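PDB 3BW2: 2-nitropropane dioxygenase from Streptomyces ansochromogenes, which binds FMN and probably uses molecular oxygen to oxidise and denitrify alkyl nitronates such as propionate 3-nitronate. Local coordinates for residues A29-A34 / L331-L336; V126-G131 / T148-T153; A160-G165 / V207-V212; G216-G221 / L236-L241. All coordinates share one frame; numbering follows the deposited sequence.

How the interactions relate
All four contacts belong to one TIM barrel. Interactions 2 and 4 are buried and both touch FMN: the first joins two parallel strands by backbone bonds and presents a histidine to the flavin, the second brings two loop-and-helix segments together around the phosphate. Interactions 1 and 3 lie further out and are only partly buried. Interaction 1 rests on small apolar side chains between helices, interaction 3 on a glutamate bonded to a backbone N-H. Interactions 1 and 4 meet where Leu336 and Val31 pack on Phe240; interactions 2 and 3 meet where Val150 packs on Val161. Interactions 3 and 4 adjoin in sequence, through strand 211-214, without further touch.

Interaction 1 (A29-A34 / L331-L336); sequences AAVCEA and LPAGRL
Ala30 and Ala333 meet methyl to methyl between two helices, their CB atoms 4.0 Å apart. Val31 adds a branch to the same apolar spot: with CG1 anti to the backbone N (chi1 175°), CG2 is the methyl that reaches the CB of Ala333, at 4.3 Å. A second kind of contact sets side chain or carbonyl against the backbone of Gly334. The CB of Ala34 lies 3.9 Å from Gly334 O, and Ala30 O lies 4.0 Å from Gly334 CA. Where Ala30, Ala34 and Gly334 meet, the small residues let the helices come near, and the CA atoms of Ala30 and Gly334 are 5.1 Å apart. Pro332 occupies the N-cap position of helix 333-350; Ala333 N, in the first residue of that helix, bonds to Glu245 OE1. On the buried side Phe240 of helix 238-241 touches both Val31 and Ala333. Helix 25-33 follows the first barrel strand in sequence and helix 333-350 comes after the last, strand 233-236, so the contact joins the beginning and end of the helical layer, as is characteristic of a closed TIM barrel.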
loop_
_atom_site.group_PDB
_atom_site.type_symbol
_atom_site.label_atom_id
_atom_site.label_comp_id
_atom_site.label_asym_id
_atom_site.label_seq_id
_atom_site.Cartn_x
_atom_site.Cartn_y
_atom_site.Cartn_z
ATOM N N ALA A 29 18.063 -22.129 -8.315
ATOM C CA ALA A 29 18.579 -22.627 -9.585
ATOM C C ALA A 29 17.554 -22.500 -10.712
ATOM O O ALA A 29 17.879 -22.025 -11.800
ATOM C CB ALA A 29 19.018 -24.075 -9.440
ATOM N N ALA A 30 16.316 -22.918 -10.457
ATOM C CA ALA A 30 15.275 -22.840 -11.483
ATOM C C ALA A 30 15.060 -21.397 -11.917
ATOM O O ALA A 30 14.872 -21.115 -13.101
ATOM C CB ALA A 30 13.972 -23.434 -10.960
ATOM N N VAL A 31 15.089 -20.479 -10.956
ATOM C CA VAL A 31 14.913 -19.067 -11.262
ATOM C C VAL A 31 16.105 -18.591 -12.107
ATOM O O VAL A 31 15.924 -18.014 -13.183
ATOM C CB VAL A 31 14.804 -18.230 -9.960
ATOM C CG1 VAL A 31 14.738 -16.746 -10.288
ATOM C CG2 VAL A 31 13.558 -18.643 -9.188
ATOM N N CYS A 32 17.319 -18.855 -11.627
ATOM C CA CYS A 32 18.531 -18.468 -12.351
ATOM C C CYS A 32 18.539 -19.011 -13.776
ATOM O O CYS A 32 18.814 -18.280 -14.726
ATOM C CB CYS A 32 19.781 -18.992 -11.634
ATOM S SG CYS A 32 20.077 -18.304 -10.007
ATOM N N GLU A 33 18.247 -20.300 -13.921
ATOM C CA GLU A 33 18.247 -20.936 -15.232
ATOM C C GLU A 33 17.197 -20.373 -16.180
ATOM O O GLU A 33 17.337 -20.491 -17.399
ATOM C CB GLU A 33 18.065 -22.449 -15.087
ATOM C CG GLU A 33 19.296 -23.160 -14.559
ATOM C CD GLU A 33 20.506 -22.966 -15.461
ATOM O OE1 GLU A 33 20.427 -23.347 -16.647
ATOM O OE2 GLU A 33 21.533 -22.430 -14.988
ATOM N N ALA A 34 16.157 -19.758 -15.626
ATOM C CA ALA A 34 15.087 -19.176 -16.430
ATOM C C ALA A 34 15.382 -17.718 -16.765
ATOM O O ALA A 34 14.592 -17.056 -17.440
ATOM C CB ALA A 34 13.757 -19.282 -15.692
ATOM N N LEU A 331 3.169 -24.079 -9.980
ATOM C CA LEU A 331 3.827 -24.698 -11.121
ATOM C C LEU A 331 5.323 -24.567 -10.903
ATOM O O LEU A 331 5.745 -23.948 -9.930
ATOM C CB LEU A 331 3.410 -23.988 -12.413
ATOM C CG LEU A 331 3.243 -22.466 -12.376
ATOM C CD1 LEU A 331 4.492 -21.800 -11.862
ATOM C CD2 LEU A 331 2.919 -21.971 -13.774
ATOM N N PRO A 332 6.145 -25.152 -11.792
ATOM C CA PRO A 332 7.600 -25.045 -11.621
ATOM C C PRO A 332 8.017 -23.576 -11.658
ATOM O O PRO A 332 7.456 -22.786 -12.422
ATOM C CB PRO A 332 8.151 -25.828 -12.812
ATOM C CG PRO A 332 7.075 -26.857 -13.064
ATOM C CD PRO A 332 5.811 -26.043 -12.920
ATOM N N ALA A 333 8.993 -23.215 -10.831
ATOM C CA ALA A 333 9.471 -21.838 -10.777
ATOM C C ALA A 333 9.937 -21.345 -12.145
ATOM O O ALA A 333 9.714 -20.187 -12.505
ATOM C CB ALA A 333 10.599 -21.720 -9.764
ATOM N N GLY A 334 10.586 -22.226 -12.903
ATOM C CA GLY A 334 11.060 -21.849 -14.224
ATOM C C GLY A 334 9.914 -21.460 -15.146
ATOM O O GLY A 334 10.032 -20.524 -15.937
ATOM N N ARG A 335 8.800 -22.178 -15.045
ATOM C CA ARG A 335 7.646 -21.882 -15.877
ATOM C C ARG A 335 6.991 -20.580 -15.413
ATOM O O ARG A 335 6.444 -19.831 -16.220
ATOM C CB ARG A 335 6.638 -23.039 -15.828
ATOM C CG ARG A 335 7.229 -24.417 -16.170
ATOM C CD ARG A 335 8.119 -24.402 -17.419
ATOM N NE ARG A 335 7.413 -24.002 -18.636
ATOM C CZ ARG A 335 6.636 -24.796 -19.375
ATOM N NH1 ARG A 335 6.442 -26.065 -19.037
ATOM N NH2 ARG A 335 6.053 -24.316 -20.466
ATOM N N LEU A 336 7.055 -20.304 -14.113
ATOM C CA LEU A 336 6.477 -19.071 -13.577
ATOM C C LEU A 336 7.249 -17.866 -14.115
ATOM O O LEU A 336 6.669 -16.816 -14.395
ATOM C CB LEU A 336 6.523 -19.060 -12.044
ATOM C CG LEU A 336 6.087 -17.739 -11.395
ATOM C CD1 LEU A 336 4.633 -17.430 -11.764
ATOM C CD2 LEU A 336 6.252 -17.830 -9.886
#

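Interaction 2 (V126-G131 / T148-T153); sequences VSFHFG and TLVTAT. With FMN (flavin mononucleotide), chain B.
Ser127 and Leu149 lie side by side, their CB atoms on the same face of the sheet, at the tightest point of a parallel strand pair, with CA atoms 4.4 Å apart. Val126 O accepts from Leu149 N at 3.0 Å, the N-H...O angle being 162°. Leu149 O then receives Phe128 N at 2.9 Å and is also approached by Ser127 CA at 3.1 Å in a CA-H...O contact. On the opposite sheet face from Ser127, Phe128 turns its CD2 toward Val150 CG2, 4.1 Å away.

The pairing slackens toward the C-terminal ends. Thr151 N reaches Phe128 O only weakly, at 3.4 Å, and beyond it a water replaces direct pairing, accepting from Gly131 N and donating to Thr151 O. Here His129 lines the FMN pocket: FMN O2 lies over one face of its imidazole, 3.1 Å from His129 CD2, while Thr151 OG1 sits at the ring's edge, 3.5 Å from the same carbon.

Ser127 OG bonds to Asn68, itself an FMN ligand, on strand 65-70, which pairs with strand 125-129. Across strand 147-152, Thr151 packs on strand 168-172. Helix 135-143, which completes the beta-alpha-beta unit, covers Phe128 and Thr148 through Leu141.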
loop_
_atom_site.group_PDB
_atom_site.type_symbol
_atom_site.label_atom_id
_atom_site.label_comp_id
_atom_site.label_asym_id
_atom_site.label_seq_id
_atom_site.Cartn_x
_atom_site.Cartn_y
_atom_site.Cartn_z
ATOM N N VAL A 126 24.711 -10.124 -2.659
ATOM C CA VAL A 126 24.412 -10.312 -1.242
ATOM C C VAL A 126 23.454 -9.201 -0.834
ATOM O O VAL A 126 23.676 -8.035 -1.162
ATOM C CB VAL A 126 25.679 -10.222 -0.357
ATOM C CG1 VAL A 126 25.285 -10.208 1.121
ATOM C CG2 VAL A 126 26.586 -11.411 -0.626
ATOM N N SER A 127 22.377 -9.561 -0.144
ATOM C CA SER A 127 21.416 -8.561 0.309
ATOM C C SER A 127 21.321 -8.639 1.828
ATOM O O SER A 127 21.614 -9.675 2.422
ATOM C CB SER A 127 20.037 -8.780 -0.332
ATOM O OG SER A 127 19.452 -9.998 0.091
ATOM N N PHE A 128 20.924 -7.537 2.451
ATOM C CA PHE A 128 20.817 -7.476 3.905
ATOM C C PHE A 128 19.411 -7.081 4.322
ATOM O O PHE A 128 18.764 -6.281 3.653
ATOM C CB PHE A 128 21.816 -6.453 4.456
ATOM C CG PHE A 128 23.253 -6.790 4.169
ATOM C CD1 PHE A 128 24.015 -7.488 5.096
ATOM C CD2 PHE A 128 23.841 -6.419 2.963
ATOM C CE1 PHE A 128 25.349 -7.817 4.827
ATOM C CE2 PHE A 128 25.167 -6.739 2.686
ATOM C CZ PHE A 128 25.922 -7.440 3.621
ATOM N N HIS A 129 18.950 -7.639 5.437
ATOM C CA HIS A 129 17.619 -7.337 5.942
ATOM C C HIS A 129 17.713 -6.919 7.406
ATOM O O HIS A 129 18.622 -7.350 8.120
ATOM C CB HIS A 129 16.712 -8.569 5.809
ATOM C CG HIS A 129 15.275 -8.236 5.545
ATOM N ND1 HIS A 129 14.253 -8.592 6.401
ATOM C CD2 HIS A 129 14.688 -7.589 4.510
ATOM C CE1 HIS A 129 13.099 -8.181 5.904
ATOM N NE2 HIS A 129 13.334 -7.569 4.756
ATOM N N PHE A 130 16.780 -6.068 7.832
ATOM C CA PHE A 130 16.703 -5.567 9.207
ATOM C C PHE A 130 17.770 -4.523 9.532
ATOM O O PHE A 130 18.255 -4.448 10.663
ATOM C CB PHE A 130 16.799 -6.719 10.214
ATOM C CG PHE A 130 15.702 -7.743 10.087
ATOM C CD1 PHE A 130 14.365 -7.364 10.139
ATOM C CD2 PHE A 130 16.008 -9.094 9.949
ATOM C CE1 PHE A 130 13.344 -8.319 10.057
ATOM C CE2 PHE A 130 15.004 -10.052 9.866
ATOM C CZ PHE A 130 13.665 -9.663 9.920
ATOM N N GLY A 131 18.134 -3.716 8.543
ATOM C CA GLY A 131 19.133 -2.694 8.786
ATOM C C GLY A 131 20.148 -2.532 7.676
ATOM O O GLY A 131 20.013 -3.119 6.605
ATOM N N THR A 148 25.952 -5.394 -3.745
ATOM C CA THR A 148 25.232 -5.343 -2.483
ATOM C C THR A 148 23.872 -4.662 -2.558
ATOM O O THR A 148 23.725 -3.595 -3.158
ATOM C CB THR A 148 26.078 -4.635 -1.407
ATOM O OG1 THR A 148 26.429 -3.322 -1.861
ATOM C CG2 THR A 148 27.351 -5.422 -1.128
ATOM N N LEU A 149 22.883 -5.302 -1.940
ATOM C CA LEU A 149 21.519 -4.786 -1.889
ATOM C C LEU A 149 21.074 -4.699 -0.436
ATOM O O LEU A 149 21.485 -5.509 0.392
ATOM C CB LEU A 149 20.564 -5.709 -2.645
ATOM C CG LEU A 149 20.510 -5.654 -4.173
ATOM C CD1 LEU A 149 21.878 -5.871 -4.777
ATOM C CD2 LEU A 149 19.542 -6.718 -4.653
ATOM N N VAL A 150 20.234 -3.710 -0.133
ATOM C CA VAL A 150 19.711 -3.519 1.214
ATOM C C VAL A 150 18.259 -3.055 1.147
ATOM O O VAL A 150 17.911 -2.192 0.339
ATOM C CB VAL A 150 20.514 -2.455 1.999
ATOM C CG1 VAL A 150 19.946 -2.316 3.405
ATOM C CG2 VAL A 150 21.992 -2.837 2.058
ATOM N N THR A 151 17.408 -3.621 1.995
ATOM C CA THR A 151 16.002 -3.225 2.012
ATOM C C THR A 151 15.774 -1.925 2.788
ATOM O O THR A 151 16.430 -1.663 3.801
ATOM C CB THR A 151 15.113 -4.324 2.648
ATOM O OG1 THR A 151 15.031 -5.444 1.761
ATOM C CG2 THR A 151 13.700 -3.790 2.929
ATOM N N ALA A 152 14.835 -1.120 2.297
ATOM C CA ALA A 152 14.450 0.136 2.929
ATOM C C ALA A 152 12.931 0.208 2.803
ATOM O O ALA A 152 12.378 -0.235 1.798
ATOM C CB ALA A 152 15.094 1.319 2.212
ATOM N N THR A 153 12.256 0.755 3.809
ATOM C CA THR A 153 10.799 0.850 3.762
ATOM C C THR A 153 10.307 2.300 3.700
ATOM O O THR A 153 9.104 2.551 3.587
ATOM C CB THR A 153 10.154 0.143 4.978
ATOM O OG1 THR A 153 10.534 0.809 6.185
ATOM C CG2 THR A 153 10.612 -1.319 5.048
HETATM N N1 FMN B . 13.293 -11.072 2.974
HETATM C C2 FMN B . 14.636 -11.164 3.380
HETATM O O2 FMN B . 15.413 -10.242 3.146
HETATM N N3 FMN B . 15.100 -12.292 4.036
HETATM C C4 FMN B . 14.289 -13.379 4.320
HETATM O O4 FMN B . 14.755 -14.373 4.907
HETATM C C4A FMN B . 12.930 -13.314 3.907
HETATM N N5 FMN B . 12.065 -14.381 4.136
HETATM C C5A FMN B . 10.734 -14.352 3.711
HETATM C C6 FMN B . 9.899 -15.474 3.947
HETATM C C7 FMN B . 8.523 -15.510 3.528
HETATM C C7M FMN B . 8.041 -16.922 3.118
HETATM C C8 FMN B . 8.070 -14.340 2.814
HETATM C C8M FMN B . 6.997 -14.393 1.726
HETATM C C9 FMN B . 8.892 -13.190 2.590
HETATM C C9A FMN B . 10.235 -13.194 3.035
HETATM N N10 FMN B . 11.100 -12.088 2.816
HETATM C C10 FMN B . 12.447 -12.142 3.233
HETATM C "C1'" FMN B . 10.554 -10.767 2.268
HETATM C "C2'" FMN B . 10.889 -10.716 0.756
HETATM O "O2'" FMN B . 12.224 -10.259 0.600
HETATM C "C3'" FMN B . 9.976 -9.715 -0.031
HETATM O "O3'" FMN B . 10.148 -8.441 0.590
HETATM C "C4'" FMN B . 8.480 -10.067 -0.015
HETATM O "O4'" FMN B . 8.357 -11.458 -0.313
HETATM C "C5'" FMN B . 7.703 -9.228 -1.074
HETATM O "O5'" FMN B . 6.282 -9.544 -1.085
HETATM P P FMN B . 5.531 -10.718 -1.941
HETATM O O1P FMN B . 6.544 -10.486 -3.011
HETATM O O2P FMN B . 4.346 -9.801 -1.702
HETATM O O3P FMN B . 5.951 -11.626 -0.800
HETATM O O HOH W 1 16.339 -3.873 6.031
#

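Interaction 3 (A160-G165 / V207-V212); sequences AVEAAG and VDIPVV
Glu162 OE2 takes the backbone N-H of Asp208 in a nearly straight bond of 2.8 Å, the N-H...O angle being 172°. The donor comes from the syn side of the carboxylate and stands 34° out of its plane. A fully extended side chain delivers the group: CG is anti to the backbone N (chi1 177°), and CD continues the line away from the helix. On the way it slides past Val207 in the opposite direction, and the other oxygen, OE1, ends 3.5 Å from the CB of Val207. The Glu162 CB has Ile209 CD1 beside it at 4.0 Å.

The glutamate thus links the last turns of helix 155-163 to the loop that carries the TIM-barrel chain from helix 196-206 into strand 211-214. Three residues on, Gly165 at positive phi forms a Schellman motif, its N bonded to Glu162 O at 2.8 Å.

Asp208 OD2 stands 4.3 Å from Glu162 OE2; the two like charges may repel each other, which the bond from Asp208 N may partly offset. Deeper in, Val161 CG1 approaches Ile209 CD1 at 4.3 Å, and both side chains also rest on Val169 of strand 168-172.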
loop_
_atom_site.group_PDB
_atom_site.type_symbol
_atom_site.label_atom_id
_atom_site.label_comp_id
_atom_site.label_asym_id
_atom_site.label_seq_id
_atom_site.Cartn_x
_atom_site.Cartn_y
_atom_site.Cartn_z
ATOM N N ALA A 160 19.842 6.086 3.703
ATOM C CA ALA A 160 20.829 5.448 4.572
ATOM C C ALA A 160 21.519 4.315 3.817
ATOM O O ALA A 160 22.720 4.097 3.964
ATOM C CB ALA A 160 20.149 4.900 5.824
ATOM N N VAL A 161 20.750 3.589 3.012
ATOM C CA VAL A 161 21.305 2.494 2.227
ATOM C C VAL A 161 22.327 3.051 1.233
ATOM O O VAL A 161 23.433 2.523 1.098
ATOM C CB VAL A 161 20.186 1.731 1.462
ATOM C CG1 VAL A 161 20.797 0.783 0.436
ATOM C CG2 VAL A 161 19.334 0.946 2.451
ATOM N N GLU A 162 21.953 4.124 0.548
ATOM C CA GLU A 162 22.829 4.764 -0.423
ATOM C C GLU A 162 24.077 5.321 0.256
ATOM O O GLU A 162 25.190 5.131 -0.231
ATOM C CB GLU A 162 22.083 5.896 -1.141
ATOM C CG GLU A 162 22.942 6.678 -2.129
ATOM C CD GLU A 162 22.144 7.719 -2.894
ATOM O OE1 GLU A 162 21.489 8.570 -2.254
ATOM O OE2 GLU A 162 22.178 7.686 -4.140
ATOM N N ALA A 163 23.893 6.000 1.382
ATOM C CA ALA A 163 25.022 6.578 2.110
ATOM C C ALA A 163 26.039 5.517 2.538
ATOM O O ALA A 163 27.226 5.811 2.693
ATOM C CB ALA A 163 24.522 7.335 3.333
ATOM N N ALA A 164 25.571 4.285 2.731
ATOM C CA ALA A 164 26.447 3.194 3.142
ATOM C C ALA A 164 27.276 2.684 1.970
ATOM O O ALA A 164 28.182 1.870 2.152
ATOM C CB ALA A 164 25.624 2.054 3.732
ATOM N N GLY A 165 26.954 3.158 0.770
ATOM C CA GLY A 165 27.686 2.738 -0.414
ATOM C C GLY A 165 27.130 1.517 -1.129
ATOM O O GLY A 165 27.756 1.011 -2.059
ATOM N N VAL A 207 17.172 8.822 -3.807
ATOM C CA VAL A 207 18.507 8.282 -4.059
ATOM C C VAL A 207 18.774 8.178 -5.556
ATOM O O VAL A 207 17.852 8.289 -6.366
ATOM C CB VAL A 207 18.681 6.876 -3.428
ATOM C CG1 VAL A 207 18.362 6.930 -1.938
ATOM C CG2 VAL A 207 17.793 5.866 -4.141
ATOM N N ASP A 208 20.035 7.959 -5.918
ATOM C CA ASP A 208 20.407 7.843 -7.323
ATOM C C ASP A 208 20.798 6.425 -7.722
ATOM O O ASP A 208 21.043 6.160 -8.895
ATOM C CB ASP A 208 21.561 8.796 -7.658
ATOM C CG ASP A 208 21.203 10.247 -7.424
ATOM O OD1 ASP A 208 20.081 10.653 -7.804
ATOM O OD2 ASP A 208 22.044 10.985 -6.870
ATOM N N ILE A 209 20.859 5.520 -6.751
ATOM C CA ILE A 209 21.216 4.138 -7.042
ATOM C C ILE A 209 19.986 3.367 -7.522
ATOM O O ILE A 209 18.854 3.792 -7.285
ATOM C CB ILE A 209 21.807 3.447 -5.803
ATOM C CG1 ILE A 209 20.846 3.570 -4.622
ATOM C CG2 ILE A 209 23.153 4.072 -5.455
ATOM C CD1 ILE A 209 21.243 2.710 -3.432
ATOM N N PRO A 210 20.195 2.233 -8.219
ATOM C CA PRO A 210 19.111 1.391 -8.744
ATOM C C PRO A 210 18.159 0.936 -7.646
ATOM O O PRO A 210 18.578 0.700 -6.511
ATOM C CB PRO A 210 19.857 0.217 -9.368
ATOM C CG PRO A 210 21.150 0.829 -9.796
ATOM C CD PRO A 210 21.507 1.685 -8.608
ATOM N N VAL A 211 16.881 0.802 -7.991
ATOM C CA VAL A 211 15.873 0.382 -7.027
ATOM C C VAL A 211 15.188 -0.914 -7.437
ATOM O O VAL A 211 14.769 -1.072 -8.587
ATOM C CB VAL A 211 14.775 1.460 -6.859
ATOM C CG1 VAL A 211 13.700 0.970 -5.886
ATOM C CG2 VAL A 211 15.396 2.767 -6.377
ATOM N N VAL A 212 15.081 -1.840 -6.491
ATOM C CA VAL A 212 14.409 -3.108 -6.724
ATOM C C VAL A 212 13.101 -3.004 -5.945
ATOM O O VAL A 212 13.111 -2.844 -4.728
ATOM C CB VAL A 212 15.247 -4.295 -6.202
ATOM C CG1 VAL A 212 14.478 -5.600 -6.371
ATOM C CG2 VAL A 212 16.569 -4.365 -6.970
#

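Interaction 4 (G216-G221 / L236-L241); sequences GIMRGG and LGTAFL. With FMN (flavin mononucleotide), chain B.
The phosphate pocket of FMN is walled here by two segments that touch where Ile217 meets Leu236 and Met218 meets Ala239. Ile217 and Leu236 cross at about a right angle, and Leu236 CG presses against Ile217 O at 3.3 Å. Met218 folds back on itself (chi2 -62°, chi3 -75°), which lays its CE 3.6 Å from Ala239 CA, with SD beside the alanine's N and CB.

Both segments donate to the phosphate. Gly216 N bonds to O2P at 2.7 Å, and Gly237 N to O1P at 2.9 Å in an almost straight line (173°). Thr238 grips O3P twice, through its backbone N at 3.0 Å and its OG1 at 2.8 Å; OG1 is also bonded to Gly322 N. A water bridges segments and cofactor, donating to Ile217 O at 2.7 Å and to FMN O1P while accepting from Ala239 N. The N-H groups of Gly237 and Thr238 lie at the start of helix 238-241, whose end may help stabilise the phosphate's negative charge; that of Gly216 comes from the loop after strand 211-214. Arg219 NE makes a salt bridge with Glu205 OE2 of the second subunit. Loops after the last two strands, with a short helix pointing its N-terminus at the phosphate, form the standard phosphate-binding site of FMN-dependent TIM barrels.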
loop_
_atom_site.group_PDB
_atom_site.type_symbol
_atom_site.label_atom_id
_atom_site.label_comp_id
_atom_site.label_asym_id
_atom_site.label_seq_id
_atom_site.Cartn_x
_atom_site.Cartn_y
_atom_site.Cartn_z
ATOM N N GLY A 216 3.766 -7.534 -2.998
ATOM C CA GLY A 216 2.528 -7.799 -3.715
ATOM C C GLY A 216 2.606 -8.058 -5.212
ATOM O O GLY A 216 1.567 -8.159 -5.868
ATOM N N ILE A 217 3.813 -8.184 -5.760
ATOM C CA ILE A 217 3.976 -8.411 -7.199
ATOM C C ILE A 217 3.754 -9.885 -7.581
ATOM O O ILE A 217 4.565 -10.752 -7.263
ATOM C CB ILE A 217 5.378 -7.936 -7.660
ATOM C CG1 ILE A 217 5.554 -6.454 -7.296
ATOM C CG2 ILE A 217 5.535 -8.123 -9.167
ATOM C CD1 ILE A 217 6.913 -5.885 -7.635
ATOM N N MET A 218 2.647 -10.151 -8.275
ATOM C CA MET A 218 2.279 -11.511 -8.668
ATOM C C MET A 218 2.126 -11.708 -10.171
ATOM O O MET A 218 2.039 -12.840 -10.642
ATOM C CB MET A 218 0.945 -11.894 -8.014
ATOM C CG MET A 218 0.896 -11.725 -6.503
ATOM S SD MET A 218 2.104 -12.768 -5.690
ATOM C CE MET A 218 1.322 -14.392 -5.840
ATOM N N ARG A 219 2.082 -10.609 -10.914
ATOM C CA ARG A 219 1.884 -10.666 -12.360
ATOM C C ARG A 219 2.895 -9.829 -13.128
ATOM O O ARG A 219 3.421 -8.839 -12.613
ATOM C CB ARG A 219 0.473 -10.171 -12.698
ATOM C CG ARG A 219 -0.653 -10.976 -12.050
ATOM C CD ARG A 219 -1.010 -12.196 -12.890
ATOM N NE ARG A 219 -2.177 -12.904 -12.366
ATOM C CZ ARG A 219 -2.126 -13.859 -11.442
ATOM N NH1 ARG A 219 -0.962 -14.236 -10.929
ATOM N NH2 ARG A 219 -3.246 -14.438 -11.028
ATOM N N GLY A 220 3.148 -10.223 -14.373
ATOM C CA GLY A 220 4.088 -9.489 -15.201
ATOM C C GLY A 220 3.686 -8.040 -15.406
ATOM O O GLY A 220 4.545 -7.175 -15.581
ATOM N N GLY A 221 2.384 -7.766 -15.394
ATOM C CA GLY A 221 1.926 -6.396 -15.577
ATOM C C GLY A 221 2.348 -5.500 -14.424
ATOM O O GLY A 221 2.570 -4.299 -14.596
ATOM N N LEU A 236 10.124 -10.762 -6.063
ATOM C CA LEU A 236 8.917 -11.499 -5.704
ATOM C C LEU A 236 9.171 -12.634 -4.724
ATOM O O LEU A 236 10.027 -13.492 -4.960
ATOM C CB LEU A 236 8.279 -12.101 -6.958
ATOM C CG LEU A 236 7.713 -11.217 -8.065
ATOM C CD1 LEU A 236 8.775 -10.291 -8.635
ATOM C CD2 LEU A 236 7.170 -12.134 -9.153
ATOM N N GLY A 237 8.404 -12.642 -3.638
ATOM C CA GLY A 237 8.524 -13.695 -2.653
ATOM C C GLY A 237 7.344 -14.651 -2.765
ATOM O O GLY A 237 7.480 -15.768 -3.264
ATOM N N THR A 238 6.178 -14.192 -2.320
ATOM C CA THR A 238 4.956 -14.996 -2.335
ATOM C C THR A 238 4.681 -15.707 -3.663
ATOM O O THR A 238 4.252 -16.863 -3.672
ATOM C CB THR A 238 3.728 -14.133 -1.943
ATOM O OG1 THR A 238 3.916 -13.611 -0.618
ATOM C CG2 THR A 238 2.451 -14.971 -1.966
ATOM N N ALA A 239 4.929 -15.032 -4.780
ATOM C CA ALA A 239 4.699 -15.649 -6.082
ATOM C C ALA A 239 5.539 -16.924 -6.248
ATOM O O ALA A 239 5.089 -17.892 -6.854
ATOM C CB ALA A 239 5.014 -14.656 -7.201
ATOM N N PHE A 240 6.753 -16.931 -5.699
ATOM C CA PHE A 240 7.615 -18.111 -5.807
ATOM C C PHE A 240 7.409 -19.111 -4.668
ATOM O O PHE A 240 7.781 -20.277 -4.784
ATOM C CB PHE A 240 9.084 -17.687 -5.866
ATOM C CG PHE A 240 9.496 -17.155 -7.206
ATOM C CD1 PHE A 240 9.649 -18.016 -8.288
ATOM C CD2 PHE A 240 9.685 -15.792 -7.399
ATOM C CE1 PHE A 240 9.984 -17.529 -9.550
ATOM C CE2 PHE A 240 10.019 -15.291 -8.657
ATOM C CZ PHE A 240 10.168 -16.168 -9.737
ATOM N N LEU A 241 6.809 -18.649 -3.576
ATOM C CA LEU A 241 6.546 -19.496 -2.409
ATOM C C LEU A 241 5.649 -20.659 -2.809
ATOM O O LEU A 241 5.763 -21.769 -2.284
ATOM C CB LEU A 241 5.855 -18.666 -1.320
ATOM C CG LEU A 241 5.530 -19.294 0.038
ATOM C CD1 LEU A 241 6.805 -19.722 0.730
ATOM C CD2 LEU A 241 4.809 -18.270 0.902
HETATM N N1 FMN B . 13.293 -11.072 2.974
HETATM C C2 FMN B . 14.636 -11.164 3.380
HETATM O O2 FMN B . 15.413 -10.242 3.146
HETATM N N3 FMN B . 15.100 -12.292 4.036
HETATM C C4 FMN B . 14.289 -13.379 4.320
HETATM O O4 FMN B . 14.755 -14.373 4.907
HETATM C C4A FMN B . 12.930 -13.314 3.907
HETATM N N5 FMN B . 12.065 -14.381 4.136
HETATM C C5A FMN B . 10.734 -14.352 3.711
HETATM C C6 FMN B . 9.899 -15.474 3.947
HETATM C C7 FMN B . 8.523 -15.510 3.528
HETATM C C7M FMN B . 8.041 -16.922 3.118
HETATM C C8 FMN B . 8.070 -14.340 2.814
HETATM C C8M FMN B . 6.997 -14.393 1.726
HETATM C C9 FMN B . 8.892 -13.190 2.590
HETATM C C9A FMN B . 10.235 -13.194 3.035
HETATM N N10 FMN B . 11.100 -12.088 2.816
HETATM C C10 FMN B . 12.447 -12.142 3.233
HETATM C "C1'" FMN B . 10.554 -10.767 2.268
HETATM C "C2'" FMN B . 10.889 -10.716 0.756
HETATM O "O2'" FMN B . 12.224 -10.259 0.600
HETATM C "C3'" FMN B . 9.976 -9.715 -0.031
HETATM O "O3'" FMN B . 10.148 -8.441 0.590
HETATM C "C4'" FMN B . 8.480 -10.067 -0.015
HETATM O "O4'" FMN B . 8.357 -11.458 -0.313
HETATM C "C5'" FMN B . 7.703 -9.228 -1.074
HETATM O "O5'" FMN B . 6.282 -9.544 -1.085
HETATM P P FMN B . 5.531 -10.718 -1.941
HETATM O O1P FMN B . 6.544 -10.486 -3.011
HETATM O O2P FMN B . 4.346 -9.801 -1.702
HETATM O O3P FMN B . 5.951 -11.626 -0.800
HETATM O O HOH W 2 5.456 -12.265 -5.189
#